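Local coordinates for protein extracellular invertase (PDB 5XH8) that probably hydrolyses sucrose and related fructosides and, with high transfructosylation activity, transfers fructosyl units to build fructooligosaccharides such as 1-kestose, at residues 138-143 with 149-154; 84-89 with 111-116; 496-501 with 538-543. All blocks are in the same frame, centred on the assembly; numbering follows the deposited sequence.

Contact 1 (138-143 with 149-154); sequences LAVSSD and TKLDQG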
ATOM      1  N   LEU A 138      -3.637 -11.100   0.559  1.00 19.64           N
ATOM      2  CA  LEU A 138      -3.836 -12.519   0.879  1.00 19.72           C
ATOM      3  C   LEU A 138      -4.900 -12.746   1.935  1.00 19.79           C
ATOM      4  O   LEU A 138      -5.042 -11.962   2.884  1.00 18.57           O
ATOM      5  CB  LEU A 138      -2.541 -13.159   1.404  1.00 21.25           C
ATOM      6  CG  LEU A 138      -1.367 -13.287   0.424  1.00 22.27           C
ATOM      7  CD1 LEU A 138      -0.180 -13.884   1.183  1.00 23.14           C
ATOM      8  CD2 LEU A 138      -1.706 -14.141  -0.782  1.00 22.83           C
ATOM      9  N   ALA A 139      -5.646 -13.834   1.736  1.00 18.55           N
ATOM     10  CA  ALA A 139      -6.538 -14.381   2.721  1.00 19.13           C
ATOM     11  C   ALA A 139      -6.427 -15.909   2.683  1.00 19.79           C
ATOM     12  O   ALA A 139      -6.025 -16.509   1.679  1.00 19.76           O
ATOM     13  CB  ALA A 139      -7.973 -13.947   2.472  1.00 19.05           C
ATOM     14  N   VAL A 140      -6.780 -16.513   3.801  1.00 20.39           N
ATOM     15  CA  VAL A 140      -6.702 -17.958   3.972  1.00 22.68           C
ATOM     16  C   VAL A 140      -7.997 -18.487   4.562  1.00 20.60           C
ATOM     17  O   VAL A 140      -8.547 -17.878   5.463  1.00 22.85           O
ATOM     18  CB  VAL A 140      -5.548 -18.305   4.941  1.00 24.13           C
ATOM     19  CG1 VAL A 140      -5.576 -19.773   5.269  1.00 29.50           C
ATOM     20  CG2 VAL A 140      -4.225 -17.945   4.285  1.00 24.51           C
ATOM     21  N   SER A 141      -8.477 -19.618   4.070  1.00 21.31           N
ATOM     22  CA  SER A 141      -9.628 -20.282   4.689  1.00 22.25           C
ATOM     23  C   SER A 141      -9.191 -21.473   5.526  1.00 23.48           C
ATOM     24  O   SER A 141      -8.668 -22.442   4.985  1.00 24.28           O
ATOM     25  CB  SER A 141     -10.659 -20.762   3.692  1.00 22.00           C
ATOM     26  OG  SER A 141     -11.725 -21.394   4.425  1.00 23.87           O
ATOM     27  N   SER A 142      -9.424 -21.365   6.830  1.00 24.04           N
ATOM     28  CA  SER A 142      -9.230 -22.454   7.768  1.00 26.59           C
ATOM     29  C   SER A 142     -10.519 -23.224   8.109  1.00 28.08           C
ATOM     30  O   SER A 142     -10.490 -24.080   8.995  1.00 29.76           O
ATOM     31  CB  SER A 142      -8.617 -21.904   9.054  1.00 26.35           C
ATOM     32  OG  SER A 142      -9.412 -20.892   9.631  1.00 25.30           O
ATOM     33  N   ASP A 143     -11.633 -22.969   7.409  1.00 26.19           N
ATOM     34  CA  ASP A 143     -12.881 -23.594   7.766  1.00 24.38           C
ATOM     35  C   ASP A 143     -13.554 -24.363   6.637  1.00 25.76           C
ATOM     36  O   ASP A 143     -14.771 -24.538   6.677  1.00 25.12           O
ATOM     37  CB  ASP A 143     -13.830 -22.556   8.363  1.00 24.77           C
ATOM     38  CG  ASP A 143     -14.362 -21.549   7.322  1.00 23.72           C
ATOM     39  OD1 ASP A 143     -13.902 -21.502   6.140  1.00 23.78           O
ATOM     40  OD2 ASP A 143     -15.261 -20.792   7.714  1.00 23.53           O
ATOM     41  N   THR A 149     -10.275 -15.670   5.671  1.00 22.54           N
ATOM     42  CA  THR A 149      -9.814 -14.705   6.645  1.00 22.92           C
ATOM     43  C   THR A 149      -8.654 -13.923   6.068  1.00 22.45           C
ATOM     44  O   THR A 149      -7.617 -14.490   5.702  1.00 22.30           O
ATOM     45  CB  THR A 149      -9.311 -15.413   7.910  1.00 23.94           C
ATOM     46  OG1 THR A 149     -10.254 -16.418   8.271  1.00 25.73           O
ATOM     47  CG2 THR A 149      -9.123 -14.405   9.078  1.00 23.06           C
ATOM     48  N   LYS A 150      -8.799 -12.612   6.042  1.00 22.48           N
ATOM     49  CA  LYS A 150      -7.732 -11.762   5.532  1.00 22.50           C
ATOM     50  C   LYS A 150      -6.524 -11.851   6.440  1.00 21.92           C
ATOM     51  O   LYS A 150      -6.666 -11.782   7.647  1.00 22.72           O
ATOM     52  CB  LYS A 150      -8.204 -10.325   5.441  1.00 22.13           C
ATOM     53  CG  LYS A 150      -9.375 -10.160   4.471  1.00 23.04           C
ATOM     54  CD  LYS A 150     -10.063  -8.827   4.688  1.00 22.32           C
ATOM     55  CE  LYS A 150     -11.348  -8.725   3.896  1.00 21.50           C
ATOM     56  NZ  LYS A 150     -11.960  -7.385   4.084  1.00 20.74           N
ATOM     57  N   LEU A 151      -5.341 -12.027   5.867  1.00 23.06           N
ATOM     58  CA  LEU A 151      -4.127 -11.933   6.667  1.00 23.93           C
ATOM     59  C   LEU A 151      -4.031 -10.510   7.220  1.00 24.27           C
ATOM     60  O   LEU A 151      -4.337  -9.530   6.511  1.00 21.06           O
ATOM     61  CB  LEU A 151      -2.867 -12.249   5.838  1.00 25.50           C
ATOM     62  CG  LEU A 151      -2.687 -13.655   5.277  1.00 26.56           C
ATOM     63  CD1 LEU A 151      -1.233 -13.814   4.861  1.00 28.71           C
ATOM     64  CD2 LEU A 151      -3.090 -14.751   6.270  1.00 27.57           C
ATOM     65  N   ASP A 152      -3.618 -10.417   8.482  1.00 23.31           N
ATOM     66  CA  ASP A 152      -3.559  -9.172   9.208  1.00 25.34           C
ATOM     67  C   ASP A 152      -2.254  -8.464   8.903  1.00 24.49           C
ATOM     68  O   ASP A 152      -1.365  -8.347   9.728  1.00 25.05           O
ATOM     69  CB  ASP A 152      -3.751  -9.436  10.706  1.00 28.19           C
ATOM     70  CG  ASP A 152      -4.076  -8.176  11.488  1.00 31.89           C
ATOM     71  OD1 ASP A 152      -4.410  -7.141  10.899  1.00 35.10           O
ATOM     72  OD2 ASP A 152      -3.999  -8.214  12.721  1.00 33.52           O
ATOM     73  N   GLN A 153      -2.176  -7.960   7.683  1.00 24.64           N
ATOM     74  CA  GLN A 153      -1.013  -7.287   7.189  1.00 24.17           C
ATOM     75  C   GLN A 153      -1.401  -6.586   5.891  1.00 24.02           C
ATOM     76  O   GLN A 153      -2.485  -6.809   5.354  1.00 23.80           O
ATOM     77  CB  GLN A 153       0.128  -8.270   6.941  1.00 23.86           C
ATOM     78  CG  GLN A 153      -0.217  -9.334   5.909  1.00 25.62           C
ATOM     79  CD  GLN A 153       1.001  -9.868   5.238  1.00 25.51           C
ATOM     80  OE1 GLN A 153       1.693 -10.680   5.804  1.00 28.23           O
ATOM     81  NE2 GLN A 153       1.302  -9.374   4.054  1.00 25.82           N
ATOM     82  N   GLY A 154      -0.486  -5.764   5.393  1.00 22.56           N
ATOM     83  CA  GLY A 154      -0.694  -5.046   4.152  1.00 23.10           C
ATOM     84  C   GLY A 154      -0.677  -5.945   2.930  1.00 23.62           C
ATOM     85  O   GLY A 154      -0.394  -7.149   3.035  1.00 23.34           O
TER
HETATM   86  O   HOH W   1      -4.626  -9.423   3.812  1.00 19.96           O
HETATM   87  O   HOH W   2      -2.266  -9.217   2.398  1.00 21.75           O
HETATM   88  O   HOH W   3     -11.165 -19.146   7.655  1.00 26.84           O
HETATM   89  O   HOH W   4      -8.412 -18.286   9.645  1.00 35.22           O

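Contact 2 (84-89 with 111-116); sequences QVIVPG and PTLLYT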
ATOM      1  N   GLN A  84     -21.323 -14.141   1.389  1.00 21.75           N
ATOM      2  CA  GLN A  84     -19.984 -14.013   0.835  1.00 20.89           C
ATOM      3  C   GLN A  84     -18.955 -14.628   1.798  1.00 21.00           C
ATOM      4  O   GLN A  84     -19.125 -14.572   3.022  1.00 19.48           O
ATOM      5  CB  GLN A  84     -19.663 -12.539   0.556  1.00 21.27           C
ATOM      6  CG  GLN A  84     -20.396 -11.926  -0.645  1.00 20.14           C
ATOM      7  CD  GLN A  84     -21.771 -11.346  -0.325  1.00 20.53           C
ATOM      8  OE1 GLN A  84     -22.377 -11.708   0.658  1.00 20.13           O
ATOM      9  NE2 GLN A  84     -22.281 -10.459  -1.198  1.00 20.81           N
ATOM     10  N   VAL A  85     -17.924 -15.240   1.233  1.00 20.94           N
ATOM     11  CA  VAL A  85     -16.818 -15.814   2.011  1.00 21.59           C
ATOM     12  C   VAL A  85     -15.762 -14.765   2.368  1.00 20.64           C
ATOM     13  O   VAL A  85     -14.856 -15.025   3.177  1.00 20.77           O
ATOM     14  CB  VAL A  85     -16.188 -17.023   1.270  1.00 21.81           C
ATOM     15  CG1 VAL A  85     -17.276 -17.990   0.857  1.00 23.01           C
ATOM     16  CG2 VAL A  85     -15.376 -16.602   0.035  1.00 22.05           C
ATOM     17  N   ILE A  86     -15.823 -13.630   1.686  1.00 18.57           N
ATOM     18  CA  ILE A  86     -14.965 -12.485   1.963  1.00 19.22           C
ATOM     19  C   ILE A  86     -15.705 -11.229   1.490  1.00 18.87           C
ATOM     20  O   ILE A  86     -16.327 -11.258   0.430  1.00 17.71           O
ATOM     21  CB  ILE A  86     -13.556 -12.625   1.317  1.00 19.29           C
ATOM     22  CG1 ILE A  86     -12.623 -11.481   1.731  1.00 20.27           C
ATOM     23  CG2 ILE A  86     -13.618 -12.766  -0.203  1.00 19.78           C
ATOM     24  CD1 ILE A  86     -11.173 -11.703   1.298  1.00 20.80           C
ATOM     25  N   VAL A  87     -15.609 -10.150   2.275  1.00 19.34           N
ATOM     26  CA  VAL A  87     -16.306  -8.910   2.007  1.00 19.49           C
ATOM     27  C   VAL A  87     -15.338  -7.750   2.130  1.00 19.91           C
ATOM     28  O   VAL A  87     -14.341  -7.859   2.837  1.00 19.21           O
ATOM     29  CB  VAL A  87     -17.523  -8.700   2.964  1.00 21.50           C
ATOM     30  CG1 VAL A  87     -18.613  -9.742   2.706  1.00 22.99           C
ATOM     31  CG2 VAL A  87     -17.129  -8.724   4.440  1.00 22.30           C
ATOM     32  N   PRO A  88     -15.659  -6.609   1.494  1.00 19.51           N
ATOM     33  CA  PRO A  88     -14.854  -5.397   1.673  1.00 20.45           C
ATOM     34  C   PRO A  88     -15.000  -4.784   3.061  1.00 20.37           C
ATOM     35  O   PRO A  88     -15.833  -5.236   3.839  1.00 21.59           O
ATOM     36  CB  PRO A  88     -15.420  -4.447   0.607  1.00 21.18           C
ATOM     37  CG  PRO A  88     -16.834  -4.890   0.429  1.00 22.13           C
ATOM     38  CD  PRO A  88     -16.828  -6.379   0.621  1.00 20.80           C
ATOM     39  N   GLY A  89     -14.215  -3.752   3.352  1.00 20.10           N
ATOM     40  CA  GLY A  89     -14.278  -3.055   4.640  1.00 20.47           C
ATOM     41  C   GLY A  89     -13.068  -3.317   5.531  1.00 20.67           C
ATOM     42  O   GLY A  89     -13.029  -2.830   6.626  1.00 20.34           O
ATOM     43  N   PRO A 111      -6.280 -23.369   1.681  1.00 25.25           N
ATOM     44  CA  PRO A 111      -6.581 -22.611   0.469  1.00 24.20           C
ATOM     45  C   PRO A 111      -6.236 -21.141   0.713  1.00 23.19           C
ATOM     46  O   PRO A 111      -6.651 -20.554   1.737  1.00 22.30           O
ATOM     47  CB  PRO A 111      -8.093 -22.810   0.283  1.00 26.61           C
ATOM     48  CG  PRO A 111      -8.434 -24.035   1.088  1.00 26.64           C
ATOM     49  CD  PRO A 111      -7.475 -24.041   2.230  1.00 25.29           C
ATOM     50  N   THR A 112      -5.413 -20.593  -0.161  1.00 22.54           N
ATOM     51  CA  THR A 112      -4.831 -19.276   0.042  1.00 22.15           C
ATOM     52  C   THR A 112      -5.269 -18.398  -1.130  1.00 21.40           C
ATOM     53  O   THR A 112      -4.916 -18.649  -2.264  1.00 20.24           O
ATOM     54  CB  THR A 112      -3.300 -19.375   0.180  1.00 23.37           C
ATOM     55  OG1 THR A 112      -2.978 -20.121   1.374  1.00 22.93           O
ATOM     56  CG2 THR A 112      -2.682 -17.991   0.280  1.00 22.70           C
ATOM     57  N   LEU A 113      -6.077 -17.388  -0.832  1.00 21.42           N
ATOM     58  CA  LEU A 113      -6.623 -16.469  -1.844  1.00 21.23           C
ATOM     59  C   LEU A 113      -5.699 -15.276  -2.026  1.00 21.41           C
ATOM     60  O   LEU A 113      -5.393 -14.574  -1.051  1.00 21.28           O
ATOM     61  CB  LEU A 113      -7.997 -15.962  -1.396  1.00 20.62           C
ATOM     62  CG  LEU A 113      -8.654 -14.865  -2.238  1.00 20.20           C
ATOM     63  CD1 LEU A 113      -9.038 -15.382  -3.596  1.00 21.26           C
ATOM     64  CD2 LEU A 113      -9.874 -14.320  -1.504  1.00 21.03           C
ATOM     65  N   LEU A 114      -5.274 -15.046  -3.267  1.00 20.22           N
ATOM     66  CA  LEU A 114      -4.641 -13.802  -3.664  1.00 20.45           C
ATOM     67  C   LEU A 114      -5.672 -13.017  -4.487  1.00 19.88           C
ATOM     68  O   LEU A 114      -6.129 -13.497  -5.522  1.00 20.29           O
ATOM     69  CB  LEU A 114      -3.380 -14.072  -4.497  1.00 20.75           C
ATOM     70  CG  LEU A 114      -2.575 -12.860  -4.968  1.00 21.48           C
ATOM     71  CD1 LEU A 114      -2.019 -12.054  -3.811  1.00 21.79           C
ATOM     72  CD2 LEU A 114      -1.445 -13.297  -5.886  1.00 22.67           C
ATOM     73  N   TYR A 115      -6.006 -11.806  -4.051  1.00 19.68           N
ATOM     74  CA  TYR A 115      -7.106 -11.050  -4.651  1.00 18.88           C
ATOM     75  C   TYR A 115      -6.830  -9.566  -4.706  1.00 19.08           C
ATOM     76  O   TYR A 115      -5.953  -9.039  -3.977  1.00 18.16           O
ATOM     77  CB  TYR A 115      -8.402 -11.302  -3.870  1.00 19.65           C
ATOM     78  CG  TYR A 115      -8.505 -10.596  -2.516  1.00 19.10           C
ATOM     79  CD1 TYR A 115      -7.892 -11.125  -1.382  1.00 19.23           C
ATOM     80  CD2 TYR A 115      -9.216  -9.413  -2.379  1.00 18.74           C
ATOM     81  CE1 TYR A 115      -7.981 -10.483  -0.156  1.00 19.92           C
ATOM     82  CE2 TYR A 115      -9.293  -8.756  -1.157  1.00 19.53           C
ATOM     83  CZ  TYR A 115      -8.678  -9.296  -0.045  1.00 19.13           C
ATOM     84  OH  TYR A 115      -8.787  -8.667   1.168  1.00 18.71           O
ATOM     85  N   THR A 116      -7.584  -8.883  -5.557  1.00 17.80           N
ATOM     86  CA  THR A 116      -7.431  -7.441  -5.678  1.00 18.18           C
ATOM     87  C   THR A 116      -8.257  -6.736  -4.606  1.00 18.48           C
ATOM     88  O   THR A 116      -9.493  -6.769  -4.624  1.00 19.10           O
ATOM     89  CB  THR A 116      -7.780  -6.905  -7.070  1.00 18.48           C
ATOM     90  OG1 THR A 116      -6.905  -7.499  -8.041  1.00 20.01           O
ATOM     91  CG2 THR A 116      -7.582  -5.380  -7.110  1.00 18.00           C
TER

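Contact 3 (496-501 with 538-543); sequences ESIIVD and ETLDLT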
ATOM      1  N   GLU A 496     -20.151 -16.387 -42.750  1.00 39.30           N
ATOM      2  CA  GLU A 496     -19.752 -17.549 -42.003  1.00 38.85           C
ATOM      3  C   GLU A 496     -20.069 -17.392 -40.501  1.00 39.37           C
ATOM      4  O   GLU A 496     -19.172 -17.519 -39.670  1.00 40.52           O
ATOM      5  CB  GLU A 496     -18.257 -17.783 -42.197  1.00 39.16           C
ATOM      6  CG  GLU A 496     -17.807 -17.969 -43.634  1.00 38.45           C
ATOM      7  CD  GLU A 496     -16.355 -18.372 -43.685  1.00 37.86           C
ATOM      8  OE1 GLU A 496     -15.512 -17.471 -43.611  1.00 38.92           O
ATOM      9  OE2 GLU A 496     -16.047 -19.589 -43.746  1.00 40.06           O
ATOM     10  N   SER A 497     -21.337 -17.116 -40.182  1.00 37.83           N
ATOM     11  CA  SER A 497     -21.762 -16.815 -38.802  1.00 37.27           C
ATOM     12  C   SER A 497     -22.957 -17.628 -38.355  1.00 38.00           C
ATOM     13  O   SER A 497     -23.839 -17.958 -39.160  1.00 36.99           O
ATOM     14  CB  SER A 497     -22.148 -15.349 -38.676  1.00 35.63           C
ATOM     15  OG  SER A 497     -21.028 -14.501 -38.856  1.00 36.23           O
ATOM     16  N   ILE A 498     -22.971 -17.950 -37.060  1.00 38.28           N
ATOM     17  CA  ILE A 498     -24.184 -18.352 -36.355  1.00 36.47           C
ATOM     18  C   ILE A 498     -24.822 -17.085 -35.802  1.00 36.58           C
ATOM     19  O   ILE A 498     -24.145 -16.270 -35.158  1.00 37.34           O
ATOM     20  CB  ILE A 498     -23.891 -19.303 -35.177  1.00 40.15           C
ATOM     21  CG1 ILE A 498     -23.107 -20.551 -35.633  1.00 42.12           C
ATOM     22  CG2 ILE A 498     -25.181 -19.660 -34.428  1.00 39.72           C
ATOM     23  CD1 ILE A 498     -23.945 -21.731 -36.048  1.00 44.96           C
ATOM     24  N   ILE A 499     -26.126 -16.944 -36.024  1.00 35.72           N
ATOM     25  CA  ILE A 499     -26.905 -15.777 -35.625  1.00 35.00           C
ATOM     26  C   ILE A 499     -28.052 -16.206 -34.701  1.00 32.34           C
ATOM     27  O   ILE A 499     -28.680 -17.229 -34.921  1.00 29.91           O
ATOM     28  CB  ILE A 499     -27.531 -15.061 -36.850  1.00 38.56           C
ATOM     29  CG1 ILE A 499     -26.465 -14.743 -37.912  1.00 40.67           C
ATOM     30  CG2 ILE A 499     -28.297 -13.799 -36.433  1.00 36.02           C
ATOM     31  CD1 ILE A 499     -25.366 -13.820 -37.467  1.00 41.87           C
ATOM     32  N   VAL A 500     -28.292 -15.433 -33.649  1.00 31.78           N
ATOM     33  CA  VAL A 500     -29.498 -15.569 -32.856  1.00 30.71           C
ATOM     34  C   VAL A 500     -30.303 -14.297 -33.130  1.00 31.13           C
ATOM     35  O   VAL A 500     -29.911 -13.189 -32.732  1.00 30.13           O
ATOM     36  CB  VAL A 500     -29.219 -15.745 -31.346  1.00 30.68           C
ATOM     37  CG1 VAL A 500     -30.516 -16.031 -30.605  1.00 31.47           C
ATOM     38  CG2 VAL A 500     -28.228 -16.878 -31.096  1.00 30.77           C
ATOM     39  N   ASP A 501     -31.403 -14.459 -33.858  1.00 32.63           N
ATOM     40  CA  ASP A 501     -32.368 -13.364 -34.069  1.00 33.82           C
ATOM     41  C   ASP A 501     -33.346 -13.309 -32.886  1.00 31.10           C
ATOM     42  O   ASP A 501     -34.132 -14.243 -32.655  1.00 32.50           O
ATOM     43  CB  ASP A 501     -33.125 -13.599 -35.371  1.00 35.90           C
ATOM     44  CG  ASP A 501     -34.131 -12.499 -35.697  1.00 37.51           C
ATOM     45  OD1 ASP A 501     -34.408 -11.568 -34.892  1.00 35.32           O
ATOM     46  OD2 ASP A 501     -34.671 -12.603 -36.809  1.00 41.59           O
ATOM     47  N   GLU A 538     -17.897 -29.280 -44.491  1.00 46.50           N
ATOM     48  CA  GLU A 538     -18.001 -29.852 -43.141  1.00 45.62           C
ATOM     49  C   GLU A 538     -19.424 -29.779 -42.558  1.00 41.33           C
ATOM     50  O   GLU A 538     -20.116 -28.790 -42.723  1.00 39.82           O
ATOM     51  CB  GLU A 538     -17.036 -29.081 -42.226  1.00 48.72           C
ATOM     52  CG  GLU A 538     -16.875 -29.633 -40.827  1.00 49.34           C
ATOM     53  CD  GLU A 538     -15.814 -28.899 -40.034  1.00 45.83           C
ATOM     54  OE1 GLU A 538     -15.377 -27.794 -40.421  1.00 40.76           O
ATOM     55  OE2 GLU A 538     -15.426 -29.446 -39.001  1.00 45.94           O
ATOM     56  N   THR A 539     -19.846 -30.840 -41.886  1.00 39.85           N
ATOM     57  CA  THR A 539     -21.140 -30.867 -41.212  1.00 44.31           C
ATOM     58  C   THR A 539     -21.170 -29.871 -40.004  1.00 43.44           C
ATOM     59  O   THR A 539     -20.174 -29.708 -39.289  1.00 39.31           O
ATOM     60  CB  THR A 539     -21.487 -32.316 -40.789  1.00 45.42           C
ATOM     61  OG1 THR A 539     -21.761 -33.087 -41.974  1.00 48.38           O
ATOM     62  CG2 THR A 539     -22.704 -32.382 -39.887  1.00 46.32           C
ATOM     63  N   LEU A 540     -22.299 -29.183 -39.847  1.00 41.76           N
ATOM     64  CA  LEU A 540     -22.554 -28.311 -38.695  1.00 41.22           C
ATOM     65  C   LEU A 540     -23.196 -29.166 -37.627  1.00 41.15           C
ATOM     66  O   LEU A 540     -24.345 -29.589 -37.774  1.00 41.28           O
ATOM     67  CB  LEU A 540     -23.479 -27.155 -39.068  1.00 40.65           C
ATOM     68  CG  LEU A 540     -23.934 -26.231 -37.931  1.00 39.85           C
ATOM     69  CD1 LEU A 540     -22.733 -25.553 -37.262  1.00 41.95           C
ATOM     70  CD2 LEU A 540     -24.930 -25.203 -38.457  1.00 38.48           C
ATOM     71  N   ASP A 541     -22.415 -29.499 -36.610  1.00 39.37           N
ATOM     72  CA  ASP A 541     -22.883 -30.224 -35.436  1.00 39.58           C
ATOM     73  C   ASP A 541     -23.304 -29.239 -34.331  1.00 41.71           C
ATOM     74  O   ASP A 541     -22.483 -28.747 -33.549  1.00 37.31           O
ATOM     75  CB  ASP A 541     -21.784 -31.166 -34.957  1.00 40.50           C
ATOM     76  CG  ASP A 541     -22.260 -32.122 -33.908  1.00 44.08           C
ATOM     77  OD1 ASP A 541     -23.485 -32.281 -33.748  1.00 51.27           O
ATOM     78  OD2 ASP A 541     -21.410 -32.720 -33.233  1.00 46.42           O
ATOM     79  N   LEU A 542     -24.607 -28.996 -34.272  1.00 39.39           N
ATOM     80  CA  LEU A 542     -25.197 -27.952 -33.480  1.00 39.20           C
ATOM     81  C   LEU A 542     -25.779 -28.528 -32.192  1.00 39.31           C
ATOM     82  O   LEU A 542     -26.497 -29.517 -32.246  1.00 37.30           O
ATOM     83  CB  LEU A 542     -26.286 -27.305 -34.324  1.00 40.62           C
ATOM     84  CG  LEU A 542     -26.729 -25.888 -34.042  1.00 44.98           C
ATOM     85  CD1 LEU A 542     -25.553 -24.918 -33.998  1.00 44.09           C
ATOM     86  CD2 LEU A 542     -27.748 -25.488 -35.106  1.00 45.29           C
ATOM     87  N   THR A 543     -25.435 -27.940 -31.038  1.00 35.48           N
ATOM     88  CA  THR A 543     -26.176 -28.175 -29.784  1.00 34.46           C
ATOM     89  C   THR A 543     -26.745 -26.858 -29.224  1.00 32.68           C
ATOM     90  O   THR A 543     -26.024 -25.861 -29.121  1.00 32.49           O
ATOM     91  CB  THR A 543     -25.287 -28.836 -28.729  1.00 34.28           C
ATOM     92  OG1 THR A 543     -24.678 -30.011 -29.275  1.00 33.79           O
ATOM     93  CG2 THR A 543     -26.089 -29.212 -27.496  1.00 34.17           C
TER

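Contact 1 (138-143 with 149-154)
Peptide groups are the flat units that meet between V140 and T149 and between L138 and L151, and they join strands 134-140 and 149-150 into a beta hairpin at the outer margin of one blade of the GH32 beta-propeller. T149 N donates to V140 O at 2.8 Å. V140 N returns a bond to T149 O, completing the hydrogen-bonded pair, and L151 N donates to L138 O, two residues away on each segment. One face of the ribbon carries A139 and K150; the other carries V140 and T149. CA of A139 is 3.2 Å from T149 O, a CA-H...O contact where A139 and K150 form the non-hydrogen-bonded pair, their CA atoms 4.0 Å apart. On its own face K150 extends to D93, with a salt bridge, and to the carbonyl of V87.

L151 touches both L138 and V140. It lies alongside L138, both chains pointing the same way, with L151 CD1 3.8 Å from L138 CB. Its other methyl, CD2, meets V140 CG2 at 3.9 Å; with CG1 of V140 anti to the backbone N (chi1 172°), CG2 is the branch turned to the leucine. Just beyond, D152 and Q153 pack on Y120 and R131 of the second subunit. Waters bridge the segments at both ends. One accepts from S142 N and is also hydrogen-bonded to T149 OG1; at the other end one donates to both L138 O and L151 O, at 2.7 Å each, and another accepts from L138 N while donating to G154 O at 2.9 Å.

Contact 2 (84-89 with 111-116)
The hydroxyl oxygen OH of Y115 is hydrogen-bonded to OD2 of D93, and it lies 3.9 Å from CD1 of I86, the methyl that carries this contact. The contact sets the 84-89 loop against strand 112-118 of an antiparallel propeller blade, with I86 of the loop resting on L113 and Y115. Backbone groups of V85 and I86 both pair with I65, forming a classic beta bulge; the loop is thereby tied to strand 65-70 of a different sheet while I86 leans on this one. Between the two segments themselves there is no hydrogen bond, and their nearest CA atoms, those of I86 and L113, are 10.0 Å apart. Side chains alone span the gap.

I86 does so fully extended, with CG1 anti to the backbone N (chi1 -174°) and the chain continuing straight to CD1. This carries the terminal methyl over one face of the Y115 ring in a CH-pi contact, 4.0 Å from the ring centroid and 27° off the ring normal. The methyl is displaced toward the hydroxyl half of the ring, with CE1 and CZ of Y115 both 3.7 Å from I86 CD1. The tyrosine comes from the opposite direction, its hydroxyl bond to D93 holding the far end of the ring in place. F148 touches both V85 and L113, and V97 of strand 96-103 packs on Y115, so the isoleucine enters a buried apolar patch next to D93; a bound glycerol lies about 5 Å from the Y115 side chain. L113, two residues before the tyrosine, completes the seat for the same methyl: its CD2 is 4.0 Å from I86 CD1.

Contact 3 (496-501 with 538-543)
Strands 497-501 and 534-547 run in broadly the same direction with their nearest CA atoms, of I498 and L542, 10.1 Å apart, a separation bridged by side chains and not by backbone bonds. They belong to the two facing antiparallel sheets of the C-terminal beta-sandwich found in GH32 enzymes, and the contact is part of the apolar layer between them. I498 points into this layer from one sheet; L540 and L542 point into it from the other. On the I498 side, CD1 makes both contacts. It meets L540 tip to tip, with I498 CD1 4.2 Å from L540 CD1, whereas L542 and I498 pass alongside one another, running in opposite senses. In I498 the CG1 branch is anti to the carbonyl carbon, and a chi2 of -91°, away from a staggered value, leaves CD1 close to both leucines. Y491 also packs on I498 and L540, and V553 on I498 and L542. Just before I498, E496 and S497 both face Q492 in a G1 beta bulge. The nearer of the two leucine contacts joins I498 CD1 to L542 CD1 at 4.1 Å.

How the contacts relate
Along the chain contact 2 comes first, then contact 1, and contact 3 follows much later. Contacts 1 and 2 have centres about 8 Å apart and share one antiparallel blade of the propeller, where strands 112-118 and 134-140 are neighbours; A139 O and L113 N, 2.7 Å apart, probably form a hydrogen bond that joins them. Contact 3 lies in the C-terminal sandwich, on the opposite side of the chain's centre, with its centre about 47 Å from that of contact 1 and about 40 Å from that of contact 2. Contacts 1 and 2 thus help build one propeller blade, while contact 3, which touches neither, packs the two sheets of the sandwich.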